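Long-range contacts in CDP-glucose-4,6-dehydratase (Yersinia pseudotuberculosis, PDB 1RKX), which catalyses, with bound NAD, the 4,6-dehydration of CDP-D-glucose, probably giving CDP-4-keto-6-deoxy-D-glucose: residues P81-M87 / V124-I130; N225-P231 / P297-L303; H317-N321 / N352-T356. All blocks are in the same frame, centred on the assembly; numbering follows the deposited sequence.

How the contacts relate
Contact 1 belongs to the core and contact 2 to the surface, while contact 3 is partly buried. Contact 1 joins two neighbouring parallel strands of the Rossmann sheet. It is held by a ladder of backbone hydrogen bonds with mostly apolar side chains and ends at the NAD. Contact 2 lies on the opposite side of the chain's centre, about 34 Å from contact 1 between centres. It pairs a turn and strand start with a loop through a salt bridge, two waters and ring contacts. Contact 3 sets a loop against the end of helix 342-355, using arginine, tryptophan and tyrosine side chains. No two contacts share a segment or touch.

Contact 1 of 3, residues P81-M87 / V124-I130; sequences PEIVFHM and VKAVVNI. With NAD (nicotinamide-adenine-dinucleotide), chain G.
Phe-85 CG stands anti to its own carbonyl carbon (chi1 -73°), and Val-128 has CG1 trans to N (chi1 174°), with CB and both methyls along the ring atoms CD2 and CE2. Parallel pairing puts both residues on one face of the sheet, and these torsions set Phe-85 CD2 against Val-128 CB at 3.7 Å. They sit on adjacent strands, 83-86 and 126-130, in the middle of the Rossmann-fold sheet. The intervening chain is mostly helical, as in a beta-alpha-beta crossover. Backbone bonds tie the strands in register. Val-84 N donates to Ala-126 O, and Val-84 O accepts a nearly straight bond from Val-128 N (2.8 Å, 172° at the hydrogen). His-86 continues the ladder, its N bonding to Val-128 O and its O accepting from Ile-130 N. At the start, Glu-82 O takes two donors, Lys-125 N and Ala-126 N.

Ile-83 and Ala-126 share the Phe-85 face, and helices 20-31 and 236-251 cover it. Val-84 and His-86 point to the other face. There Val-84 CG2 meets Val-124 CG1 at 3.9 Å, and His-86 ND1 is hydrogen-bonded to Thr-15.

The strand ends reach the cofactor. Met-87 CG packs tightly on Ile-130 CG1 at 3.5 Å. Ile-130 CG2 touches NAD O4D, and Met-87 O accepts a 3.0 Å hydrogen bond from the ribose hydroxyl O3D of NAD.

Contact 2 of 3, residues N225-P231 / P297-L303; sequences NPHAIRP and PHEAHYL
Arg-230 and Glu-299 form the charged link between two surface segments. One is a type I beta turn, Asn-225 to Ala-228, that leads into the weakly bonded start of strand 229-234. The other is the loop before helix 308-314. In this extended short-chain dehydrogenase/reductase (SDR) fold both lie outside the central parallel sheet. Arg-230 bends at chi2 (-80°), which brings its guanidinium back toward the loop. NH1 of Arg-230 donates to the syn lone pair of Glu-299 OE1 at 3.0 Å, near the guanidinium plane. NH2 adds a weak bond to the same oxygen. NH1 also donates to Ile-229 O, arriving from above the carbonyl plane, and these bonds limit rotation of the guanidinium.

Two waters extend the polar link. One accepts from both Asn-225 ND2 and Glu-299 N. The other accepts from Ile-229 N and donates to Glu-299 OE1 at 2.8 Å.

The histidines form an offset edge-to-face pair. The edge of His-227 turns toward the face of His-298, with centroids 4.6 Å apart and planes at 71°. His-298 is poorly ordered, so this pair is less sure.

Apolar contact gathers on Tyr-302, whose OH is hydrogen-bonded to Asp-266. Met-312 of a second subunit also packs on this tyrosine. Pro-231 CD lies 4.1 Å from Tyr-302 CD1. Ile-229 CG2 makes a CH-pi contact over the Tyr-302 face, 3.7 Å from the ring centroid and 17° off its normal.

Contact 3 of 3, residues H317-N321 / N352-T356; sequences HPRWN and NYMNT
Arg-319 lies across the ring of Tyr-353, its chain running roughly perpendicular to the tyrosine side chain. Both chi2 and chi3 of Arg-319 are trans, and this straight chain carries CD over the ring and NH1 past its rim to the helix end. CD makes a CH-pi contact over one face, 3.8 Å from the Tyr-353 centroid. Farther along, the guanidinium lies nearly parallel to the ring, with planes 18° apart, and Tyr-353 CE2 lies over the guanidinium face.

The end of Arg-319 meets the last turn of the helix. NH1 donates to Tyr-353 O at 3.1 Å and makes a weak bond to Met-354 O. Thr-356 N also donates to Tyr-353 O, from the opposite face of the carbonyl plane. A positive group near these C-terminal carbonyls probably complements the negative end of the helix dipole.

Trp-320 meets Tyr-353 in an edge-to-face, or T-shaped, pair. The tyrosine turns its edge to the tryptophan face, with planes at 73° and centroids 5.0 Å apart for the six-membered ring. Tyr-353 CD1 makes the close approach, 3.6 Å from Trp-320 CZ2. The indole edge faces Thr-356. Its NE1 donates a nearly straight bond to Thr-356 OG1 (3.0 Å, 168° at the hydrogen), with the oxygen near the ring plane. That hydroxyl in turn donates to Asn-352 O at 2.7 Å, which continues the polar chain into the helix backbone.

The contact joins the loop between helices 308-314 and 322-338 to the C-terminal end of helix 342-355. Glu-237 of helix 236-251 binds Tyr-353 OH and the backbone N atoms of Arg-319 and Trp-320. Tyr-328 of helix 322-338 stacks on Trp-320, and His-234 of strand 229-234 meets it edge-to-face.

Contact 1 of 3, residues P81-M87 / V124-I130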
loop_
_atom_site.group_PDB
_atom_site.type_symbol
_atom_site.label_atom_id
_atom_site.label_comp_id
_atom_site.label_asym_id
_atom_site.label_seq_id
_atom_site.Cartn_x
_atom_site.Cartn_y
_atom_site.Cartn_z
ATOM N N PRO C 81 -0.239 -3.450 40.213
ATOM C CA PRO C 81 0.975 -3.119 39.458
ATOM C C PRO C 81 0.903 -1.761 38.762
ATOM O O PRO C 81 -0.180 -1.274 38.446
ATOM C CB PRO C 81 1.062 -4.262 38.450
ATOM C CG PRO C 81 -0.387 -4.482 38.120
ATOM C CD PRO C 81 -1.031 -4.473 39.508
ATOM N N GLU C 82 2.066 -1.158 38.529
ATOM C CA GLU C 82 2.146 0.125 37.836
ATOM C C GLU C 82 2.614 -0.184 36.419
ATOM O O GLU C 82 2.408 0.598 35.493
ATOM C CB GLU C 82 3.192 1.036 38.469
ATOM C CG GLU C 82 3.107 1.220 39.959
ATOM C CD GLU C 82 4.341 1.932 40.478
ATOM O OE1 GLU C 82 4.528 3.117 40.119
ATOM O OE2 GLU C 82 5.126 1.296 41.221
ATOM N N ILE C 83 3.273 -1.327 36.275
ATOM C CA ILE C 83 3.796 -1.758 34.988
ATOM C C ILE C 83 3.472 -3.228 34.759
ATOM O O ILE C 83 3.634 -4.062 35.656
ATOM C CB ILE C 83 5.327 -1.566 34.922
ATOM C CG1 ILE C 83 5.681 -0.096 35.166
ATOM C CG2 ILE C 83 5.851 -2.003 33.552
ATOM C CD1 ILE C 83 7.177 0.171 35.273
ATOM N N VAL C 84 3.025 -3.544 33.547
ATOM C CA VAL C 84 2.677 -4.911 33.203
ATOM C C VAL C 84 3.347 -5.376 31.912
ATOM O O VAL C 84 3.345 -4.661 30.913
ATOM C CB VAL C 84 1.154 -5.072 33.011
ATOM C CG1 VAL C 84 0.843 -6.503 32.567
ATOM C CG2 VAL C 84 0.418 -4.734 34.302
ATOM N N PHE C 85 3.924 -6.570 31.952
ATOM C CA PHE C 85 4.540 -7.184 30.779
ATOM C C PHE C 85 3.759 -8.470 30.540
ATOM O O PHE C 85 3.782 -9.382 31.378
ATOM C CB PHE C 85 6.009 -7.538 31.027
ATOM C CG PHE C 85 6.928 -6.350 31.071
ATOM C CD1 PHE C 85 7.266 -5.761 32.287
ATOM C CD2 PHE C 85 7.476 -5.833 29.898
ATOM C CE1 PHE C 85 8.145 -4.671 32.335
ATOM C CE2 PHE C 85 8.356 -4.744 29.930
ATOM C CZ PHE C 85 8.692 -4.162 31.154
ATOM N N HIS C 86 3.056 -8.545 29.414
ATOM C CA HIS C 86 2.276 -9.733 29.096
ATOM C C HIS C 86 3.058 -10.632 28.149
ATOM O O HIS C 86 3.145 -10.357 26.952
ATOM C CB HIS C 86 0.933 -9.325 28.474
ATOM C CG HIS C 86 0.078 -10.482 28.045
ATOM N ND1 HIS C 86 -0.165 -11.572 28.854
ATOM C CD2 HIS C 86 -0.599 -10.710 26.894
ATOM C CE1 HIS C 86 -0.952 -12.423 28.218
ATOM N NE2 HIS C 86 -1.231 -11.923 27.027
ATOM N N MET C 87 3.635 -11.702 28.692
ATOM C CA MET C 87 4.404 -12.630 27.880
ATOM C C MET C 87 3.832 -14.038 27.822
ATOM O O MET C 87 4.335 -14.877 27.079
ATOM C CB MET C 87 5.854 -12.685 28.361
ATOM C CG MET C 87 6.632 -11.426 28.028
ATOM S SD MET C 87 8.414 -11.670 28.029
ATOM C CE MET C 87 8.751 -11.453 29.732
ATOM N N VAL C 124 -2.533 1.223 36.470
ATOM C CA VAL C 124 -1.443 0.734 35.635
ATOM C C VAL C 124 -0.999 1.859 34.702
ATOM O O VAL C 124 -1.803 2.412 33.947
ATOM C CB VAL C 124 -1.873 -0.492 34.813
ATOM C CG1 VAL C 124 -0.709 -0.973 33.961
ATOM C CG2 VAL C 124 -2.338 -1.611 35.752
ATOM N N LYS C 125 0.287 2.192 34.756
ATOM C CA LYS C 125 0.843 3.273 33.950
ATOM C C LYS C 125 1.400 2.814 32.602
ATOM O O LYS C 125 1.298 3.531 31.603
ATOM C CB LYS C 125 1.951 3.987 34.739
ATOM C CG LYS C 125 1.496 4.631 36.053
ATOM C CD LYS C 125 1.256 6.126 35.891
ATOM C CE LYS C 125 0.130 6.399 34.912
ATOM N NZ LYS C 125 0.078 7.814 34.444
ATOM N N ALA C 126 1.988 1.623 32.575
ATOM C CA ALA C 126 2.568 1.098 31.342
ATOM C C ALA C 126 2.254 -0.373 31.122
ATOM O O ALA C 126 2.401 -1.200 32.024
ATOM C CB ALA C 126 4.081 1.305 31.345
ATOM N N VAL C 127 1.820 -0.694 29.906
ATOM C CA VAL C 127 1.503 -2.067 29.551
ATOM C C VAL C 127 2.285 -2.422 28.290
ATOM O O VAL C 127 2.184 -1.740 27.264
ATOM C CB VAL C 127 -0.008 -2.253 29.267
ATOM C CG1 VAL C 127 -0.299 -3.723 28.916
ATOM C CG2 VAL C 127 -0.826 -1.825 30.477
ATOM N N VAL C 128 3.075 -3.482 28.377
ATOM C CA VAL C 128 3.858 -3.938 27.247
ATOM C C VAL C 128 3.396 -5.347 26.918
ATOM O O VAL C 128 3.682 -6.302 27.641
ATOM C CB VAL C 128 5.362 -3.947 27.567
ATOM C CG1 VAL C 128 6.133 -4.581 26.410
ATOM C CG2 VAL C 128 5.847 -2.520 27.791
ATOM N N ASN C 129 2.660 -5.462 25.822
ATOM C CA ASN C 129 2.136 -6.743 25.398
ATOM C C ASN C 129 3.022 -7.385 24.339
ATOM O O ASN C 129 3.154 -6.873 23.230
ATOM C CB ASN C 129 0.711 -6.561 24.865
ATOM C CG ASN C 129 0.168 -7.819 24.237
ATOM O OD1 ASN C 129 0.594 -8.923 24.576
ATOM N ND2 ASN C 129 -0.790 -7.665 23.326
ATOM N N ILE C 130 3.629 -8.507 24.697
ATOM C CA ILE C 130 4.494 -9.244 23.790
ATOM C C ILE C 130 3.642 -10.084 22.843
ATOM O O ILE C 130 2.911 -10.987 23.269
ATOM C CB ILE C 130 5.452 -10.195 24.552
ATOM C CG1 ILE C 130 6.566 -9.396 25.228
ATOM C CG2 ILE C 130 6.067 -11.209 23.593
ATOM C CD1 ILE C 130 6.084 -8.452 26.307
HETATM P PA NAD G . 7.987 -20.210 26.831
HETATM O O1A NAD G . 7.168 -21.373 26.428
HETATM O O2A NAD G . 9.309 -20.494 27.451
HETATM O O5B NAD G . 7.167 -19.261 27.838
HETATM C C5B NAD G . 5.727 -19.182 27.707
HETATM C C4B NAD G . 5.082 -18.750 29.025
HETATM O O4B NAD G . 3.673 -18.755 28.699
HETATM C C3B NAD G . 5.259 -19.772 30.137
HETATM O O3B NAD G . 5.698 -19.052 31.307
HETATM C C2B NAD G . 3.873 -20.380 30.255
HETATM O O2B NAD G . 3.590 -20.922 31.575
HETATM C C1B NAD G . 2.999 -19.227 29.834
HETATM N N9A NAD G . 1.664 -19.652 29.445
HETATM C C8A NAD G . 1.294 -20.344 28.321
HETATM N N7A NAD G . -0.011 -20.596 28.258
HETATM C C5A NAD G . -0.513 -20.032 29.415
HETATM C C6A NAD G . -1.826 -19.966 29.932
HETATM N N6A NAD G . -2.910 -20.463 29.373
HETATM N N1A NAD G . -2.002 -19.325 31.130
HETATM C C2A NAD G . -0.891 -18.797 31.741
HETATM N N3A NAD G . 0.367 -18.798 31.358
HETATM C C4A NAD G . 0.501 -19.441 30.166
HETATM O O3 NAD G . 8.157 -19.282 25.588
HETATM P PN NAD G . 8.980 -17.880 25.397
HETATM O O1N NAD G . 10.006 -18.195 24.398
HETATM O O2N NAD G . 9.539 -17.485 26.714
HETATM O O5D NAD G . 7.888 -16.916 24.778
HETATM C C5D NAD G . 7.537 -15.757 25.541
HETATM C C4D NAD G . 6.547 -14.908 24.767
HETATM O O4D NAD G . 7.294 -14.435 23.598
HETATM C C3D NAD G . 5.304 -15.576 24.179
HETATM O O3D NAD G . 4.255 -14.589 24.110
HETATM C C2D NAD G . 5.779 -15.971 22.788
HETATM O O2D NAD G . 4.658 -16.171 21.910
HETATM C C1D NAD G . 6.604 -14.767 22.415
HETATM N N1N NAD G . 7.537 -15.052 21.332
HETATM C C2N NAD G . 8.724 -15.781 21.523
HETATM C C3N NAD G . 9.699 -15.976 20.405
HETATM C C7N NAD G . 10.945 -16.704 20.703
HETATM O O7N NAD G . 11.751 -16.836 19.769
HETATM N N7N NAD G . 11.236 -17.217 21.917
HETATM C C4N NAD G . 9.316 -15.505 19.019
HETATM C C5N NAD G . 8.011 -14.776 18.989
HETATM C C6N NAD G . 7.223 -14.571 20.023
#

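Contact 2 of 3, residues N225-P231 / P297-L303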
loop_
_atom_site.group_PDB
_atom_site.type_symbol
_atom_site.label_atom_id
_atom_site.label_comp_id
_atom_site.label_asym_id
_atom_site.label_seq_id
_atom_site.Cartn_x
_atom_site.Cartn_y
_atom_site.Cartn_z
ATOM N N ASN C 225 18.958 -28.100 6.892
ATOM C CA ASN C 225 19.201 -27.038 5.924
ATOM C C ASN C 225 20.289 -26.110 6.442
ATOM O O ASN C 225 20.024 -25.192 7.215
ATOM C CB ASN C 225 17.923 -26.243 5.642
ATOM C CG ASN C 225 18.157 -25.098 4.668
ATOM O OD1 ASN C 225 18.945 -25.218 3.729
ATOM N ND2 ASN C 225 17.465 -23.987 4.883
ATOM N N PRO C 226 21.537 -26.341 6.006
ATOM C CA PRO C 226 22.717 -25.563 6.392
ATOM C C PRO C 226 22.678 -24.113 5.933
ATOM O O PRO C 226 23.440 -23.282 6.424
ATOM C CB PRO C 226 23.857 -26.339 5.743
ATOM C CG PRO C 226 23.221 -26.817 4.475
ATOM C CD PRO C 226 21.890 -27.330 4.972
ATOM N N HIS C 227 21.785 -23.810 4.995
ATOM C CA HIS C 227 21.673 -22.454 4.464
ATOM C C HIS C 227 20.573 -21.634 5.117
ATOM O O HIS C 227 20.449 -20.437 4.853
ATOM C CB HIS C 227 21.423 -22.506 2.960
ATOM C CG HIS C 227 22.465 -23.264 2.205
ATOM N ND1 HIS C 227 23.787 -22.878 2.171
ATOM C CD2 HIS C 227 22.383 -24.391 1.459
ATOM C CE1 HIS C 227 24.474 -23.732 1.435
ATOM N NE2 HIS C 227 23.645 -24.661 0.990
ATOM N N ALA C 228 19.772 -22.277 5.957
ATOM C CA ALA C 228 18.673 -21.595 6.629
ATOM C C ALA C 228 19.179 -20.380 7.392
ATOM O O ALA C 228 20.148 -20.467 8.149
ATOM C CB ALA C 228 17.953 -22.558 7.576
ATOM N N ILE C 229 18.517 -19.248 7.177
ATOM C CA ILE C 229 18.881 -17.998 7.834
ATOM C C ILE C 229 17.709 -17.450 8.636
ATOM O O ILE C 229 16.562 -17.471 8.184
ATOM C CB ILE C 229 19.305 -16.929 6.805
ATOM C CG1 ILE C 229 20.584 -17.367 6.096
ATOM C CG2 ILE C 229 19.513 -15.587 7.497
ATOM C CD1 ILE C 229 21.012 -16.432 4.984
ATOM N N ARG C 230 18.010 -16.962 9.833
ATOM C CA ARG C 230 17.000 -16.391 10.711
ATOM C C ARG C 230 17.684 -15.255 11.469
ATOM O O ARG C 230 18.862 -15.356 11.816
ATOM C CB ARG C 230 16.505 -17.447 11.704
ATOM C CG ARG C 230 15.878 -18.690 11.071
ATOM C CD ARG C 230 14.437 -18.443 10.656
ATOM N NE ARG C 230 13.808 -19.639 10.091
ATOM C CZ ARG C 230 14.015 -20.092 8.856
ATOM N NH1 ARG C 230 14.837 -19.451 8.032
ATOM N NH2 ARG C 230 13.396 -21.191 8.445
ATOM N N PRO C 231 16.968 -14.144 11.702
ATOM C CA PRO C 231 17.590 -13.037 12.432
ATOM C C PRO C 231 17.713 -13.355 13.922
ATOM O O PRO C 231 16.993 -12.803 14.751
ATOM C CB PRO C 231 16.654 -11.865 12.143
ATOM C CG PRO C 231 15.328 -12.521 11.966
ATOM C CD PRO C 231 15.655 -13.753 11.161
ATOM N N PRO C 297 15.322 -28.181 0.897
ATOM C CA PRO C 297 15.027 -27.082 -0.028
ATOM C C PRO C 297 15.512 -25.726 0.473
ATOM O O PRO C 297 15.443 -25.434 1.665
ATOM C CB PRO C 297 13.507 -27.139 -0.149
ATOM C CG PRO C 297 13.093 -27.591 1.216
ATOM C CD PRO C 297 14.082 -28.706 1.494
ATOM N N HIS C 298 16.003 -24.904 -0.448
ATOM C CA HIS C 298 16.492 -23.576 -0.110
ATOM C C HIS C 298 15.339 -22.582 -0.088
ATOM O O HIS C 298 14.355 -22.740 -0.813
ATOM C CB HIS C 298 17.541 -23.119 -1.126
ATOM C CG HIS C 298 18.794 -23.937 -1.111
ATOM N ND1 HIS C 298 19.881 -23.648 -1.909
ATOM C CD2 HIS C 298 19.137 -25.031 -0.391
ATOM C CE1 HIS C 298 20.839 -24.528 -1.681
ATOM N NE2 HIS C 298 20.413 -25.379 -0.763
ATOM N N GLU C 299 15.466 -21.557 0.750
ATOM C CA GLU C 299 14.439 -20.529 0.872
ATOM C C GLU C 299 14.923 -19.240 0.215
ATOM O O GLU C 299 16.052 -18.804 0.440
ATOM C CB GLU C 299 14.125 -20.268 2.345
ATOM C CG GLU C 299 13.791 -21.519 3.139
ATOM C CD GLU C 299 13.467 -21.219 4.589
ATOM O OE1 GLU C 299 14.300 -20.582 5.267
ATOM O OE2 GLU C 299 12.380 -21.621 5.052
ATOM N N ALA C 300 14.068 -18.633 -0.600
ATOM C CA ALA C 300 14.419 -17.393 -1.283
ATOM C C ALA C 300 14.460 -16.220 -0.307
ATOM O O ALA C 300 15.160 -15.230 -0.532
ATOM C CB ALA C 300 13.414 -17.108 -2.396
ATOM N N HIS C 301 13.714 -16.338 0.783
ATOM C CA HIS C 301 13.661 -15.270 1.772
ATOM C C HIS C 301 13.309 -15.797 3.155
ATOM O O HIS C 301 12.868 -16.935 3.313
ATOM C CB HIS C 301 12.607 -14.247 1.363
ATOM C CG HIS C 301 11.247 -14.844 1.178
ATOM N ND1 HIS C 301 10.879 -15.509 0.028
ATOM C CD2 HIS C 301 10.195 -14.942 2.022
ATOM C CE1 HIS C 301 9.658 -15.993 0.174
ATOM N NE2 HIS C 301 9.221 -15.663 1.376
ATOM N N TYR C 302 13.503 -14.942 4.153
ATOM C CA TYR C 302 13.189 -15.275 5.535
ATOM C C TYR C 302 12.542 -14.051 6.181
ATOM O O TYR C 302 12.853 -12.914 5.832
ATOM C CB TYR C 302 14.461 -15.674 6.291
ATOM C CG TYR C 302 15.588 -14.675 6.186
ATOM C CD1 TYR C 302 15.703 -13.622 7.094
ATOM C CD2 TYR C 302 16.539 -14.777 5.168
ATOM C CE1 TYR C 302 16.744 -12.696 6.993
ATOM C CE2 TYR C 302 17.578 -13.855 5.056
ATOM C CZ TYR C 302 17.675 -12.819 5.973
ATOM O OH TYR C 302 18.705 -11.915 5.871
ATOM N N LEU C 303 11.630 -14.306 7.108
ATOM C CA LEU C 303 10.898 -13.263 7.827
ATOM C C LEU C 303 11.829 -12.409 8.680
ATOM O O LEU C 303 12.592 -12.933 9.487
ATOM C CB LEU C 303 9.840 -13.921 8.724
ATOM C CG LEU C 303 8.743 -13.106 9.423
ATOM C CD1 LEU C 303 9.347 -12.032 10.314
ATOM C CD2 LEU C 303 7.835 -12.491 8.381
HETATM O O HOH W 1 17.302 -21.871 2.941
HETATM O O HOH W 2 16.740 -19.319 4.761
#

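Contact 3 of 3, residues H317-N321 / N352-T356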
loop_
_atom_site.group_PDB
_atom_site.type_symbol
_atom_site.label_atom_id
_atom_site.label_comp_id
_atom_site.label_asym_id
_atom_site.label_seq_id
_atom_site.Cartn_x
_atom_site.Cartn_y
_atom_site.Cartn_z
ATOM N N HIS C 317 19.077 0.038 20.457
ATOM C CA HIS C 317 20.083 -0.540 19.577
ATOM C C HIS C 317 20.616 -1.855 20.148
ATOM O O HIS C 317 20.886 -1.955 21.349
ATOM C CB HIS C 317 21.246 0.438 19.400
ATOM C CG HIS C 317 21.960 0.757 20.676
ATOM N ND1 HIS C 317 21.340 1.369 21.744
ATOM C CD2 HIS C 317 23.238 0.525 21.066
ATOM C CE1 HIS C 317 22.202 1.501 22.736
ATOM N NE2 HIS C 317 23.360 0.996 22.351
ATOM N N PRO C 318 20.757 -2.890 19.300
ATOM C CA PRO C 318 21.273 -4.169 19.790
ATOM C C PRO C 318 22.712 -3.971 20.262
ATOM O O PRO C 318 23.379 -3.026 19.840
ATOM C CB PRO C 318 21.159 -5.081 18.569
ATOM C CG PRO C 318 21.255 -4.135 17.414
ATOM C CD PRO C 318 20.413 -2.972 17.871
ATOM N N ARG C 319 23.193 -4.858 21.124
ATOM C CA ARG C 319 24.537 -4.718 21.672
ATOM C C ARG C 319 25.510 -5.833 21.328
ATOM O O ARG C 319 26.722 -5.612 21.329
ATOM C CB ARG C 319 24.460 -4.592 23.197
ATOM C CG ARG C 319 23.486 -3.544 23.676
ATOM C CD ARG C 319 23.518 -3.404 25.187
ATOM N NE ARG C 319 22.476 -2.490 25.633
ATOM C CZ ARG C 319 22.423 -1.937 26.837
ATOM N NH1 ARG C 319 23.365 -2.201 27.737
ATOM N NH2 ARG C 319 21.427 -1.116 27.138
ATOM N N TRP C 320 24.996 -7.025 21.036
ATOM C CA TRP C 320 25.862 -8.157 20.716
ATOM C C TRP C 320 25.669 -8.743 19.322
ATOM O O TRP C 320 24.541 -9.005 18.901
ATOM C CB TRP C 320 25.660 -9.295 21.720
ATOM C CG TRP C 320 25.986 -8.968 23.147
ATOM C CD1 TRP C 320 26.743 -7.925 23.608
ATOM C CD2 TRP C 320 25.603 -9.727 24.298
ATOM N NE1 TRP C 320 26.855 -7.991 24.980
ATOM C CE2 TRP C 320 26.166 -9.090 25.428
ATOM C CE3 TRP C 320 24.841 -10.891 24.487
ATOM C CZ2 TRP C 320 25.990 -9.578 26.731
ATOM C CZ3 TRP C 320 24.666 -11.375 25.781
ATOM C CH2 TRP C 320 25.241 -10.717 26.886
ATOM N N ASN C 321 26.770 -8.959 18.607
ATOM C CA ASN C 321 26.675 -9.563 17.288
ATOM C C ASN C 321 26.375 -11.027 17.584
ATOM O O ASN C 321 26.375 -11.433 18.748
ATOM C CB ASN C 321 27.992 -9.425 16.518
ATOM C CG ASN C 321 29.172 -10.003 17.267
ATOM O OD1 ASN C 321 29.180 -11.177 17.629
ATOM N ND2 ASN C 321 30.184 -9.177 17.501
ATOM N N ASN C 352 26.704 -8.210 32.492
ATOM C CA ASN C 352 27.625 -8.128 31.364
ATOM C C ASN C 352 26.947 -7.413 30.203
ATOM O O ASN C 352 27.566 -6.603 29.515
ATOM C CB ASN C 352 28.056 -9.529 30.926
ATOM C CG ASN C 352 29.059 -10.154 31.874
ATOM O OD1 ASN C 352 29.288 -11.364 31.846
ATOM N ND2 ASN C 352 29.675 -9.327 32.712
ATOM N N TYR C 353 25.669 -7.716 29.991
ATOM C CA TYR C 353 24.917 -7.091 28.911
ATOM C C TYR C 353 24.768 -5.596 29.162
ATOM O O TYR C 353 25.066 -4.779 28.292
ATOM C CB TYR C 353 23.522 -7.709 28.795
ATOM C CG TYR C 353 22.739 -7.180 27.618
ATOM C CD1 TYR C 353 22.900 -7.733 26.350
ATOM C CD2 TYR C 353 21.869 -6.098 27.762
ATOM C CE1 TYR C 353 22.217 -7.219 25.250
ATOM C CE2 TYR C 353 21.182 -5.579 26.671
ATOM C CZ TYR C 353 21.364 -6.146 25.417
ATOM O OH TYR C 353 20.696 -5.635 24.331
ATOM N N MET C 354 24.290 -5.238 30.348
ATOM C CA MET C 354 24.101 -3.831 30.668
ATOM C C MET C 354 25.384 -3.024 30.617
ATOM O O MET C 354 25.361 -1.855 30.244
ATOM C CB MET C 354 23.455 -3.668 32.043
ATOM C CG MET C 354 21.991 -4.067 32.081
ATOM S SD MET C 354 21.071 -3.137 33.320
ATOM C CE MET C 354 21.463 -4.077 34.804
ATOM N N ASN C 355 26.502 -3.647 30.985
ATOM C CA ASN C 355 27.791 -2.964 30.978
ATOM C C ASN C 355 28.466 -2.938 29.610
ATOM O O ASN C 355 29.459 -2.233 29.424
ATOM C CB ASN C 355 28.739 -3.600 31.998
ATOM C CG ASN C 355 28.280 -3.399 33.428
ATOM O OD1 ASN C 355 27.950 -2.286 33.832
ATOM N ND2 ASN C 355 28.265 -4.475 34.204
ATOM N N THR C 356 27.945 -3.706 28.657
ATOM C CA THR C 356 28.525 -3.725 27.315
ATOM C C THR C 356 28.388 -2.328 26.724
ATOM O O THR C 356 27.280 -1.867 26.454
ATOM C CB THR C 356 27.814 -4.740 26.400
ATOM O OG1 THR C 356 28.005 -6.062 26.918
ATOM C CG2 THR C 356 28.382 -4.676 24.988
#